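Local coordinates for 6-phosphogluconate dehydratase (Shewanella oneidensis, PDB 2GP4), which probably catalyses the dehydration of 6-phosphogluconate to 2-keto-3-deoxy-6-phosphogluconate, and is seen here without its iron-sulfur cluster, at residues Met142-Met154 / Leu607-Thr621. Residues are numbered along the deposited sequence; the frame is centred on the assembly and turned at random.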
loop_
_atom_site.group_PDB
_atom_site.type_symbol
_atom_site.label_atom_id
_atom_site.label_comp_id
_atom_site.label_asym_id
_atom_site.label_seq_id
_atom_site.Cartn_x
_atom_site.Cartn_y
_atom_site.Cartn_z
HETATM N N MSE A 142 -5.836 -3.789 -17.103
HETATM C CA MSE A 142 -5.538 -2.960 -15.937
HETATM C C MSE A 142 -6.816 -2.666 -15.127
HETATM O O MSE A 142 -6.752 -2.384 -13.931
HETATM C CB MSE A 142 -4.801 -1.683 -16.383
HETATM C CG MSE A 142 -4.451 -0.687 -15.281
HETATM SE SE MSE A 142 -3.401 -1.439 -13.806
HETATM C CE MSE A 142 -4.437 -0.711 -12.325
ATOM N N GLU A 143 -7.974 -2.777 -15.779
ATOM C CA GLU A 143 -9.273 -2.593 -15.115
ATOM C C GLU A 143 -9.684 -3.785 -14.229
ATOM O O GLU A 143 -10.719 -3.733 -13.567
ATOM C CB GLU A 143 -10.369 -2.257 -16.139
ATOM C CG GLU A 143 -10.265 -0.840 -16.720
ATOM C CD GLU A 143 -11.213 -0.571 -17.891
ATOM O OE1 GLU A 143 -12.234 -1.282 -18.043
ATOM O OE2 GLU A 143 -10.939 0.375 -18.665
ATOM N N LEU A 144 -8.867 -4.839 -14.214
ATOM C CA LEU A 144 -9.085 -6.010 -13.352
ATOM C C LEU A 144 -8.090 -6.106 -12.188
ATOM O O LEU A 144 -8.208 -6.992 -11.332
ATOM C CB LEU A 144 -9.014 -7.307 -14.171
ATOM C CG LEU A 144 -10.011 -7.585 -15.298
ATOM C CD1 LEU A 144 -9.793 -8.992 -15.845
ATOM C CD2 LEU A 144 -11.454 -7.400 -14.833
ATOM N N SER A 145 -7.114 -5.202 -12.170
ATOM C CA SER A 145 -6.017 -5.226 -11.212
ATOM C C SER A 145 -6.458 -5.138 -9.745
ATOM O O SER A 145 -6.008 -5.919 -8.906
ATOM C CB SER A 145 -5.022 -4.116 -11.542
ATOM O OG SER A 145 -4.141 -3.879 -10.460
ATOM N N LEU A 146 -7.326 -4.184 -9.442
ATOM C CA LEU A 146 -7.863 -4.056 -8.100
ATOM C C LEU A 146 -8.762 -5.258 -7.796
ATOM O O LEU A 146 -8.681 -5.849 -6.715
ATOM C CB LEU A 146 -8.666 -2.762 -7.974
ATOM C CG LEU A 146 -8.943 -2.126 -6.606
ATOM C CD1 LEU A 146 -10.392 -1.671 -6.578
ATOM C CD2 LEU A 146 -8.644 -3.026 -5.401
ATOM N N LEU A 147 -9.604 -5.612 -8.767
ATOM C CA LEU A 147 -10.529 -6.718 -8.637
ATOM C C LEU A 147 -9.844 -8.060 -8.399
ATOM O O LEU A 147 -10.427 -8.939 -7.762
ATOM C CB LEU A 147 -11.424 -6.800 -9.874
ATOM C CG LEU A 147 -12.627 -5.857 -9.913
ATOM C CD1 LEU A 147 -13.132 -5.711 -11.331
ATOM C CD2 LEU A 147 -13.731 -6.349 -8.974
ATOM N N SER A 148 -8.621 -8.218 -8.908
ATOM C CA SER A 148 -7.861 -9.457 -8.715
ATOM C C SER A 148 -7.432 -9.694 -7.263
ATOM O O SER A 148 -7.207 -10.834 -6.863
ATOM C CB SER A 148 -6.636 -9.504 -9.630
ATOM O OG SER A 148 -5.698 -8.508 -9.271
ATOM N N ARG A 149 -7.309 -8.619 -6.488
ATOM C CA ARG A 149 -7.067 -8.740 -5.050
ATOM C C ARG A 149 -8.212 -9.497 -4.386
ATOM O O ARG A 149 -7.979 -10.394 -3.578
ATOM C CB ARG A 149 -6.895 -7.369 -4.390
ATOM C CG ARG A 149 -6.706 -7.440 -2.878
ATOM C CD ARG A 149 -6.875 -6.081 -2.234
ATOM N NE ARG A 149 -8.282 -5.698 -2.111
ATOM C CZ ARG A 149 -8.710 -4.512 -1.683
ATOM N NH1 ARG A 149 -7.850 -3.556 -1.340
ATOM N NH2 ARG A 149 -10.015 -4.278 -1.611
ATOM N N GLU A 150 -9.443 -9.137 -4.742
ATOM C CA GLU A 150 -10.626 -9.791 -4.194
ATOM C C GLU A 150 -10.672 -11.260 -4.620
ATOM O O GLU A 150 -11.025 -12.143 -3.814
ATOM C CB GLU A 150 -11.905 -9.053 -4.607
ATOM C CG GLU A 150 -11.927 -7.558 -4.226
ATOM C CD GLU A 150 -11.935 -7.346 -2.722
ATOM O OE1 GLU A 150 -13.028 -7.408 -2.123
ATOM O OE2 GLU A 150 -10.850 -7.134 -2.136
ATOM N N VAL A 151 -10.285 -11.516 -5.872
ATOM C CA VAL A 151 -10.247 -12.873 -6.407
ATOM C C VAL A 151 -9.209 -13.716 -5.663
ATOM O O VAL A 151 -9.507 -14.843 -5.273
ATOM C CB VAL A 151 -10.013 -12.893 -7.938
ATOM C CG1 VAL A 151 -9.926 -14.331 -8.458
ATOM C CG2 VAL A 151 -11.119 -12.137 -8.654
ATOM N N ILE A 152 -8.011 -13.158 -5.457
ATOM C CA ILE A 152 -6.923 -13.812 -4.687
ATOM C C ILE A 152 -7.354 -14.136 -3.246
ATOM O O ILE A 152 -7.092 -15.234 -2.750
ATOM C CB ILE A 152 -5.612 -12.949 -4.691
ATOM C CG1 ILE A 152 -4.971 -12.950 -6.084
ATOM C CG2 ILE A 152 -4.595 -13.436 -3.638
ATOM C CD1 ILE A 152 -4.077 -11.746 -6.360
ATOM N N ALA A 153 -8.009 -13.175 -2.593
ATOM C CA ALA A 153 -8.588 -13.363 -1.262
ATOM C C ALA A 153 -9.556 -14.551 -1.196
ATOM O O ALA A 153 -9.497 -15.364 -0.273
ATOM C CB ALA A 153 -9.290 -12.081 -0.801
HETATM N N MSE A 154 -10.444 -14.640 -2.182
HETATM C CA MSE A 154 -11.415 -15.723 -2.248
HETATM C C MSE A 154 -10.738 -17.049 -2.553
HETATM O O MSE A 154 -11.070 -18.072 -1.952
HETATM C CB MSE A 154 -12.496 -15.425 -3.292
HETATM C CG MSE A 154 -13.268 -14.175 -2.989
HETATM SE SE MSE A 154 -14.615 -13.765 -4.324
HETATM C CE MSE A 154 -16.174 -14.216 -3.297
ATOM N N LEU A 607 -18.908 -8.084 -8.597
ATOM C CA LEU A 607 -17.875 -7.664 -7.664
ATOM C C LEU A 607 -17.561 -6.184 -7.809
ATOM O O LEU A 607 -17.517 -5.463 -6.808
ATOM C CB LEU A 607 -16.594 -8.485 -7.843
ATOM C CG LEU A 607 -16.536 -9.925 -7.342
ATOM C CD1 LEU A 607 -15.113 -10.441 -7.500
ATOM C CD2 LEU A 607 -17.005 -10.053 -5.881
ATOM N N ARG A 608 -17.337 -5.746 -9.048
ATOM C CA ARG A 608 -17.036 -4.345 -9.360
ATOM C C ARG A 608 -18.134 -3.416 -8.838
ATOM O O ARG A 608 -17.861 -2.356 -8.276
ATOM C CB ARG A 608 -16.883 -4.163 -10.874
ATOM C CG ARG A 608 -16.409 -2.781 -11.309
ATOM C CD ARG A 608 -16.595 -2.549 -12.812
ATOM N NE ARG A 608 -15.839 -3.510 -13.623
ATOM C CZ ARG A 608 -16.380 -4.512 -14.318
ATOM N NH1 ARG A 608 -17.696 -4.708 -14.327
ATOM N NH2 ARG A 608 -15.595 -5.316 -15.018
ATOM N N SER A 609 -19.373 -3.840 -9.030
ATOM C CA SER A 609 -20.536 -3.060 -8.655
ATOM C C SER A 609 -20.681 -2.903 -7.137
ATOM O O SER A 609 -21.334 -1.967 -6.674
ATOM C CB SER A 609 -21.786 -3.716 -9.229
ATOM O OG SER A 609 -22.891 -2.874 -9.061
ATOM N N ASN A 610 -20.072 -3.818 -6.384
ATOM C CA ASN A 610 -20.133 -3.827 -4.924
ATOM C C ASN A 610 -18.844 -3.360 -4.236
ATOM O O ASN A 610 -18.723 -3.434 -3.017
ATOM C CB ASN A 610 -20.529 -5.220 -4.423
ATOM C CG ASN A 610 -22.030 -5.459 -4.489
ATOM O OD1 ASN A 610 -22.784 -4.943 -3.668
ATOM N ND2 ASN A 610 -22.465 -6.249 -5.465
ATOM N N LEU A 611 -17.885 -2.874 -5.018
ATOM C CA LEU A 611 -16.647 -2.328 -4.462
ATOM C C LEU A 611 -16.941 -1.111 -3.588
ATOM O O LEU A 611 -17.651 -0.188 -4.001
ATOM C CB LEU A 611 -15.676 -1.954 -5.578
ATOM C CG LEU A 611 -14.469 -2.830 -5.944
ATOM C CD1 LEU A 611 -14.545 -4.278 -5.435
ATOM C CD2 LEU A 611 -14.205 -2.771 -7.460
ATOM N N SER A 612 -16.410 -1.119 -2.373
ATOM C CA SER A 612 -16.619 -0.003 -1.461
ATOM C C SER A 612 -15.697 1.158 -1.825
ATOM O O SER A 612 -14.921 1.074 -2.770
ATOM C CB SER A 612 -16.433 -0.444 -0.003
ATOM O OG SER A 612 -15.077 -0.714 0.288
ATOM N N SER A 613 -15.810 2.253 -1.085
ATOM C CA SER A 613 -15.008 3.442 -1.320
ATOM C C SER A 613 -13.529 3.151 -1.054
ATOM O O SER A 613 -13.209 2.329 -0.188
ATOM C CB SER A 613 -15.474 4.533 -0.374
ATOM O OG SER A 613 -15.239 4.131 0.966
ATOM N N PRO A 614 -12.622 3.816 -1.796
ATOM C CA PRO A 614 -11.184 3.731 -1.514
ATOM C C PRO A 614 -10.813 3.864 -0.027
ATOM O O PRO A 614 -9.956 3.120 0.460
ATOM C CB PRO A 614 -10.610 4.894 -2.324
ATOM C CG PRO A 614 -11.536 5.002 -3.493
ATOM C CD PRO A 614 -12.900 4.659 -2.978
ATOM N N GLU A 615 -11.461 4.784 0.685
ATOM C CA GLU A 615 -11.182 5.012 2.109
ATOM C C GLU A 615 -11.583 3.814 2.984
ATOM O O GLU A 615 -11.065 3.653 4.094
ATOM C CB GLU A 615 -11.859 6.303 2.590
ATOM C CG GLU A 615 -11.724 6.596 4.082
ATOM C CD GLU A 615 -12.042 8.035 4.451
ATOM O OE1 GLU A 615 -12.948 8.640 3.832
ATOM O OE2 GLU A 615 -11.388 8.559 5.378
ATOM N N THR A 616 -12.510 2.994 2.483
ATOM C CA THR A 616 -12.939 1.779 3.180
ATOM C C THR A 616 -12.270 0.548 2.576
ATOM O O THR A 616 -12.637 -0.588 2.895
ATOM C CB THR A 616 -14.487 1.600 3.193
ATOM O OG1 THR A 616 -15.002 1.688 1.860
ATOM C CG2 THR A 616 -15.155 2.665 4.076
ATOM N N GLY A 617 -11.291 0.791 1.702
ATOM C CA GLY A 617 -10.434 -0.259 1.163
ATOM C C GLY A 617 -10.820 -0.802 -0.199
ATOM O O GLY A 617 -10.185 -1.734 -0.694
ATOM N N ALA A 618 -11.850 -0.215 -0.809
ATOM C CA ALA A 618 -12.440 -0.730 -2.057
ATOM C C ALA A 618 -12.715 -2.237 -1.988
ATOM O O ALA A 618 -12.307 -3.012 -2.868
ATOM C CB ALA A 618 -11.570 -0.374 -3.262
ATOM N N ARG A 619 -13.407 -2.632 -0.923
ATOM C CA ARG A 619 -13.726 -4.030 -0.641
ATOM C C ARG A 619 -14.999 -4.429 -1.363
ATOM O O ARG A 619 -15.882 -3.601 -1.570
ATOM C CB ARG A 619 -13.965 -4.241 0.859
ATOM C CG ARG A 619 -12.842 -3.820 1.802
ATOM C CD ARG A 619 -13.148 -4.266 3.234
ATOM N NE ARG A 619 -14.373 -3.650 3.749
ATOM C CZ ARG A 619 -15.252 -4.257 4.544
ATOM N NH1 ARG A 619 -15.066 -5.513 4.924
ATOM N NH2 ARG A 619 -16.329 -3.605 4.953
ATOM N N SER A 620 -15.088 -5.701 -1.739
ATOM C CA SER A 620 -16.355 -6.306 -2.133
ATOM C C SER A 620 -16.724 -7.348 -1.077
ATOM O O SER A 620 -17.860 -7.823 -1.018
ATOM C CB SER A 620 -16.256 -6.949 -3.520
ATOM O OG SER A 620 -15.290 -7.989 -3.531
ATOM N N THR A 621 -15.750 -7.687 -0.239
ATOM C CA THR A 621 -15.930 -8.718 0.782
ATOM C C THR A 621 -16.496 -8.144 2.079
ATOM O O THR A 621 -16.555 -6.924 2.261
ATOM C CB THR A 621 -14.605 -9.454 1.088
ATOM O OG1 THR A 621 -13.605 -8.503 1.479
ATOM C CG2 THR A 621 -14.114 -10.227 -0.131
HETATM O O HOH W 1 -13.362 -3.989 -14.433
HETATM O O HOH W 2 -11.373 -7.404 0.437
#
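Arg149 and Glu150, neighbours on helix 145-160, hold residues 617-621, which follow the 3-10 segment 614-616 some way beyond helix 605-609, consistent with a junction between the largely helical N-terminal and the mainly beta C-terminal parts of the dihydroxy-acid/6-phosphogluconate dehydratase fold. Arg149 meets Gly617 end-on: Arg149 NH2 lies 2.7 Å and NH1 3.0 Å from Gly617 O, which sits in the guanidinium plane. The same guanidinium grips Glu150 side-on, NE and NH2 both reaching OE2 from one face of the carboxylate, with Arg149 NE 2.9 Å from Glu150 OE2 in a salt bridge. Leu146 CD2 lies over the centre of one guanidinium face, and His326 is hydrogen-bonded to NH1. An alanine at Arg149 removes both donors to Gly617 O, and the loop carbonyl would probably be left without its side-chain partner there, with the Glu150 carboxylate held less firmly at OE2. A bend at chi2 (-65°) brings Glu150 OE1 to the loop, where the backbone N of Ser620 donates to it at 2.7 Å, nearly straight (165°) but from above the carboxylate plane, while Ser620 OG donates to the anti lone pair of Glu150 OE1. Beside this polar cluster, one turn back along the helix, the contact is apolar. Leu147 CD2 wedges between Leu607 CB (3.7 Å) and Leu611 CD2 (3.9 Å), and Leu146 CD1 rests on Ala618 CB at 3.8 Å. Two waters bridge the segments: one accepts from Arg608 NE and donates to Glu143 O, and the other donates to Glu150 OE2, at 2.6 Å, and also hydrogen-bonds Thr621 OG1.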